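One contact in two related proteins. Structure 1 is 3-oxoacyl-[acyl-carrier-protein] synthase from Arabidopsis thaliana, which catalyses the condensation steps of mitochondrial fatty acid synthesis, adding two carbons from malonyl-ACP to a growing acyl chain: PDB 2IX4 (chain A, 1.95 Å), residues Ala95-Leu100 and Ser163-Phe168. Structure 2 is 3-oxoacyl-(acyl-carrier protein) synthase II from Thermus thermophilus: PDB 1J3N (chain B, 2.00 Å), residues Ala78-Leu83 and Ala145-Phe150. One frame, after least-squares fit of the local backbone (RMSD 0.38 Å); residues are numbered along the deposited sequences.

Structure 1 (2IX4); sequences AADEAL and SMKYGF.
Helix 87-102 and the end of helix 157-166 lie side by side without backbone contact, the CA atoms of Asp97 and Tyr166 standing 9.3 Å apart, and Gly167 leaves the second helix with positive phi. Both pack on the mixed sheet of the N-terminal ketosynthase half, in the thiolase-like fold: Ala96 and Leu100 rest on Val202 of strand 200-207, Ser163 on Val118 of strand 116-122, and Phe168, after the helix, on both. Tyr166 OH donates a hydrogen bond of 2.7 Å to Asp97 OD2, which accepts it through its anti lone pair; carboxylate and ring are nearly coplanar (20° between planes). Asp97 CB also lies 3.2 Å from Tyr166 OH, and OD1 makes a salt bridge to Arg101. Lys165 bends at chi4, and its CE approaches Asp97 OD2 to 4.1 Å, while NZ stays 5.0 Å from that oxygen. Over one face of the Tyr166 ring, Leu100 CD1 makes a CH-pi contact, 3.7 Å from the centroid, and it reaches Phe168 CE1 at 3.7 Å. Met164 packs on His284 of the second subunit.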
loop_
_atom_site.group_PDB
_atom_site.type_symbol
_atom_site.label_atom_id
_atom_site.label_comp_id
_atom_site.label_asym_id
_atom_site.label_seq_id
_atom_site.Cartn_x
_atom_site.Cartn_y
_atom_site.Cartn_z
ATOM N N ALA A 95 7.990 -4.586 17.026
ATOM C CA ALA A 95 9.043 -5.163 16.194
ATOM C C ALA A 95 10.088 -4.130 15.770
ATOM O O ALA A 95 11.287 -4.426 15.756
ATOM C CB ALA A 95 8.439 -5.846 14.974
ATOM N N ALA A 96 9.631 -2.922 15.431
ATOM C CA ALA A 96 10.530 -1.846 15.017
ATOM C C ALA A 96 11.453 -1.431 16.152
ATOM O O ALA A 96 12.631 -1.161 15.924
ATOM C CB ALA A 96 9.750 -0.649 14.500
ATOM N N ASP A 97 10.916 -1.398 17.370
ATOM C CA ASP A 97 11.700 -1.047 18.554
ATOM C C ASP A 97 12.820 -2.050 18.818
ATOM O O ASP A 97 13.934 -1.663 19.189
ATOM C CB ASP A 97 10.804 -0.940 19.788
ATOM C CG ASP A 97 11.502 -0.263 20.953
ATOM O OD1 ASP A 97 11.809 -0.958 21.945
ATOM O OD2 ASP A 97 11.760 0.960 20.865
ATOM N N GLU A 98 12.516 -3.335 18.641
ATOM C CA GLU A 98 13.513 -4.394 18.783
ATOM C C GLU A 98 14.591 -4.275 17.706
ATOM O O GLU A 98 15.784 -4.324 18.011
ATOM C CB GLU A 98 12.859 -5.780 18.729
ATOM C CG GLU A 98 13.839 -6.927 18.968
ATOM C CD GLU A 98 13.281 -8.298 18.614
ATOM O OE1 GLU A 98 12.101 -8.403 18.207
ATOM O OE2 GLU A 98 14.039 -9.279 18.751
ATOM N N ALA A 99 14.159 -4.120 16.452
ATOM C CA ALA A 99 15.073 -3.972 15.318
ATOM C C ALA A 99 16.029 -2.786 15.476
ATOM O O ALA A 99 17.232 -2.922 15.255
ATOM C CB ALA A 99 14.288 -3.862 14.010
ATOM N N LEU A 100 15.491 -1.633 15.868
ATOM C CA LEU A 100 16.292 -0.416 16.034
ATOM C C LEU A 100 17.292 -0.506 17.185
ATOM O O LEU A 100 18.416 0.001 17.082
ATOM C CB LEU A 100 15.389 0.814 16.193
ATOM C CG LEU A 100 14.666 1.271 14.919
ATOM C CD1 LEU A 100 13.454 2.119 15.267
ATOM C CD2 LEU A 100 15.610 2.025 13.983
ATOM N N SER A 163 7.660 6.311 12.557
ATOM C CA SER A 163 8.370 7.557 12.252
ATOM C C SER A 163 8.183 8.610 13.340
ATOM O O SER A 163 9.142 9.268 13.737
ATOM C CB SER A 163 7.933 8.117 10.898
ATOM O OG SER A 163 6.548 8.396 10.892
ATOM N N MET A 164 6.946 8.752 13.819
ATOM C CA MET A 164 6.617 9.674 14.913
ATOM C C MET A 164 7.364 9.359 16.204
ATOM O O MET A 164 7.867 10.267 16.872
ATOM C CB MET A 164 5.116 9.652 15.203
ATOM C CG MET A 164 4.265 10.535 14.308
ATOM S SD MET A 164 2.500 10.364 14.681
ATOM C CE MET A 164 2.438 10.965 16.368
ATOM N N LYS A 165 7.422 8.076 16.560
ATOM C CA LYS A 165 8.030 7.656 17.822
ATOM C C LYS A 165 9.517 8.015 17.892
ATOM O O LYS A 165 10.012 8.431 18.941
ATOM C CB LYS A 165 7.823 6.152 18.056
ATOM C CG LYS A 165 8.326 5.651 19.415
ATOM C CD LYS A 165 7.964 4.187 19.644
ATOM C CE LYS A 165 8.666 3.610 20.874
ATOM N NZ LYS A 165 8.254 4.285 22.145
ATOM N N TYR A 166 10.212 7.876 16.766
ATOM C CA TYR A 166 11.666 8.040 16.733
ATOM C C TYR A 166 12.129 9.322 16.034
ATOM O O TYR A 166 13.321 9.633 16.026
ATOM C CB TYR A 166 12.314 6.800 16.110
ATOM C CG TYR A 166 11.894 5.514 16.782
ATOM C CD1 TYR A 166 10.911 4.702 16.220
ATOM C CD2 TYR A 166 12.454 5.126 17.998
ATOM C CE1 TYR A 166 10.508 3.526 16.839
ATOM C CE2 TYR A 166 12.060 3.952 18.627
ATOM C CZ TYR A 166 11.088 3.161 18.043
ATOM O OH TYR A 166 10.692 2.003 18.664
ATOM N N GLY A 167 11.182 10.065 15.467
ATOM C CA GLY A 167 11.485 11.320 14.787
ATOM C C GLY A 167 12.108 11.100 13.423
ATOM O O GLY A 167 12.911 11.911 12.967
ATOM N N PHE A 168 11.733 10.002 12.773
ATOM C CA PHE A 168 12.307 9.640 11.480
ATOM C C PHE A 168 11.634 10.414 10.351
ATOM O O PHE A 168 10.432 10.259 10.112
ATOM C CB PHE A 168 12.223 8.123 11.245
ATOM C CG PHE A 168 13.096 7.304 12.169
ATOM C CD1 PHE A 168 12.793 5.970 12.420
ATOM C CD2 PHE A 168 14.215 7.864 12.792
ATOM C CE1 PHE A 168 13.592 5.198 13.265
ATOM C CE2 PHE A 168 15.019 7.103 13.643
ATOM C CZ PHE A 168 14.707 5.766 13.880
#

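Structure 2 (1J3N); sequences AAQLAL and AMRYGF.
Helix 70-86 and the end of helix 139-148 lie side by side without backbone contact, the CA atoms of Gln80 and Tyr148 standing 9.8 Å apart, and Gly149 leaves the second helix with positive phi. Gln80, extended beyond CG, carries its amide past the tyrosine hydroxyl; Gln80 CB lies 3.6 Å from Tyr148 OH, and the amide and ring planes are almost perpendicular (88°). The extended Arg147 chain brings its guanidinium to Gln80: NH1 donates to OE1 at 3.0 Å, with an N-H...O angle of 139° and the donor tilted 21° from the carbonyl plane. A weak second bond joins Arg147 NH2 to the same oxygen, while Gln80 NE2 bonds to Glu84, which helps fix how the amide is turned. Over one face of the Tyr148 ring, Leu83 CD1 makes a CH-pi contact, 3.6 Å from the centroid, and it comes within 4.3 Å of Phe150 CZ. Met146 packs on His266 of the second subunit.

Comparison
At the first exchange, Asp97(A) against Gln80(B), the CB atoms coincide within the error, and OD1 of Asp97(A) and CD of Gln80(B) are 0.9 Å apart after superposition. OD2 of Asp97(A) has no counterpart, and the hydrogen bond it takes from OH of Tyr166(A) at 2.7 Å is absent in the other protein, where OH of Tyr148(B) and OE1 of Gln80(B) are 4.6 Å apart. An acid thus stands against a neutral amide, which probably leaves less negative charge beside the tyrosine. Glu98(A) against Leu81(B) sets a carboxylate against an apolar branch on another path, neither touching across the contact. Ser163(A) against Ala145(B), both buried, differs by the hydroxyl OG. Lys165(A) and Arg147(B) share a course up to CE of Lys165(A) and NE of Arg147(B), 0.6 Å apart, but NH1 and NH2 of Arg147(B) have no counterpart. NH1 of Arg147(B) bonds to OE1 of Gln80(B) at 3.0 Å, whereas NZ of Lys165(A) and OD2 of Asp97(A) are 5.0 Å apart. Kept are the touches of Asp97(A) on Tyr166(A) and Lys165(A), and of Gln80(B) on Tyr148(B) and Arg147(B). Phe168(A) and Phe150(B) keep the same place within the error, as do the compared CA atoms. Leu100(A) touches Tyr166(A) and Phe168(A), as Leu83(B) does Tyr148(B) and Phe150(B), though the leucine CG atoms stand 1.0 Å apart after superposition.

Structure 2 (1J3N)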
loop_
_atom_site.group_PDB
_atom_site.type_symbol
_atom_site.label_atom_id
_atom_site.label_comp_id
_atom_site.label_asym_id
_atom_site.label_seq_id
_atom_site.Cartn_x
_atom_site.Cartn_y
_atom_site.Cartn_z
ATOM N N ALA B 78 8.154 -4.476 17.037
ATOM C CA ALA B 78 9.160 -5.048 16.140
ATOM C C ALA B 78 10.208 -4.010 15.760
ATOM O O ALA B 78 11.394 -4.320 15.678
ATOM C CB ALA B 78 8.500 -5.612 14.886
ATOM N N ALA B 79 9.771 -2.777 15.528
ATOM C CA ALA B 79 10.696 -1.707 15.173
ATOM C C ALA B 79 11.660 -1.436 16.325
ATOM O O ALA B 79 12.851 -1.223 16.096
ATOM C CB ALA B 79 9.920 -0.429 14.812
ATOM N N GLN B 80 11.158 -1.439 17.561
ATOM C CA GLN B 80 12.022 -1.215 18.722
ATOM C C GLN B 80 13.043 -2.349 18.806
ATOM O O GLN B 80 14.244 -2.113 18.957
ATOM C CB GLN B 80 11.203 -1.156 20.021
ATOM C CG GLN B 80 12.030 -0.742 21.244
ATOM C CD GLN B 80 11.192 -0.541 22.500
ATOM O OE1 GLN B 80 10.050 -0.085 22.436
ATOM N NE2 GLN B 80 11.769 -0.864 23.653
ATOM N N LEU B 81 12.560 -3.584 18.703
ATOM C CA LEU B 81 13.437 -4.750 18.740
ATOM C C LEU B 81 14.473 -4.654 17.616
ATOM O O LEU B 81 15.640 -5.007 17.797
ATOM C CB LEU B 81 12.618 -6.037 18.580
ATOM C CG LEU B 81 11.590 -6.403 19.664
ATOM C CD1 LEU B 81 10.865 -7.677 19.269
ATOM C CD2 LEU B 81 12.287 -6.589 21.001
ATOM N N ALA B 82 14.044 -4.166 16.455
ATOM C CA ALA B 82 14.935 -4.034 15.304
ATOM C C ALA B 82 16.059 -3.030 15.579
ATOM O O ALA B 82 17.241 -3.321 15.360
ATOM C CB ALA B 82 14.140 -3.600 14.079
ATOM N N LEU B 83 15.685 -1.848 16.056
ATOM C CA LEU B 83 16.663 -0.817 16.363
ATOM C C LEU B 83 17.618 -1.299 17.442
ATOM O O LEU B 83 18.824 -1.060 17.365
ATOM C CB LEU B 83 15.962 0.454 16.830
ATOM C CG LEU B 83 15.241 1.265 15.758
ATOM C CD1 LEU B 83 14.514 2.427 16.427
ATOM C CD2 LEU B 83 16.258 1.781 14.736
ATOM N N ALA B 145 7.546 6.520 12.531
ATOM C CA ALA B 145 8.195 7.779 12.173
ATOM C C ALA B 145 7.998 8.823 13.267
ATOM O O ALA B 145 8.919 9.585 13.590
ATOM C CB ALA B 145 7.636 8.303 10.856
ATOM N N MET B 146 6.794 8.860 13.831
ATOM C CA MET B 146 6.473 9.818 14.884
ATOM C C MET B 146 7.204 9.531 16.190
ATOM O O MET B 146 7.711 10.445 16.844
ATOM C CB MET B 146 4.968 9.836 15.137
ATOM C CG MET B 146 4.160 10.379 13.971
ATOM S SD MET B 146 2.413 10.555 14.343
ATOM C CE MET B 146 1.815 8.902 14.077
ATOM N N ARG B 147 7.276 8.258 16.555
ATOM C CA ARG B 147 7.929 7.864 17.792
ATOM C C ARG B 147 9.412 8.217 17.842
ATOM O O ARG B 147 9.916 8.640 18.884
ATOM C CB ARG B 147 7.768 6.356 18.022
ATOM C CG ARG B 147 8.201 5.917 19.415
ATOM C CD ARG B 147 8.112 4.413 19.631
ATOM N NE ARG B 147 8.304 4.098 21.045
ATOM C CZ ARG B 147 8.504 2.878 21.535
ATOM N NH1 ARG B 147 8.548 1.827 20.727
ATOM N NH2 ARG B 147 8.648 2.709 22.843
ATOM N N TYR B 148 10.102 8.043 16.718
ATOM C CA TYR B 148 11.537 8.306 16.646
ATOM C C TYR B 148 11.945 9.593 15.931
ATOM O O TYR B 148 13.121 9.939 15.906
ATOM C CB TYR B 148 12.241 7.116 15.986
ATOM C CG TYR B 148 12.026 5.801 16.706
ATOM C CD1 TYR B 148 12.479 5.613 18.014
ATOM C CD2 TYR B 148 11.367 4.748 16.083
ATOM C CE1 TYR B 148 12.275 4.401 18.679
ATOM C CE2 TYR B 148 11.161 3.540 16.736
ATOM C CZ TYR B 148 11.617 3.371 18.032
ATOM O OH TYR B 148 11.409 2.169 18.672
ATOM N N GLY B 149 10.983 10.296 15.351
ATOM C CA GLY B 149 11.288 11.535 14.656
ATOM C C GLY B 149 11.971 11.348 13.310
ATOM O O GLY B 149 12.672 12.244 12.843
ATOM N N PHE B 150 11.776 10.184 12.690
ATOM C CA PHE B 150 12.374 9.896 11.391
ATOM C C PHE B 150 11.579 10.649 10.335
ATOM O O PHE B 150 10.399 10.364 10.119
ATOM C CB PHE B 150 12.327 8.392 11.098
ATOM C CG PHE B 150 13.073 7.536 12.098
ATOM C CD1 PHE B 150 14.241 7.992 12.702
ATOM C CD2 PHE B 150 12.649 6.237 12.366
ATOM C CE1 PHE B 150 14.977 7.180 13.549
ATOM C CE2 PHE B 150 13.376 5.404 13.213
ATOM C CZ PHE B 150 14.546 5.873 13.809
#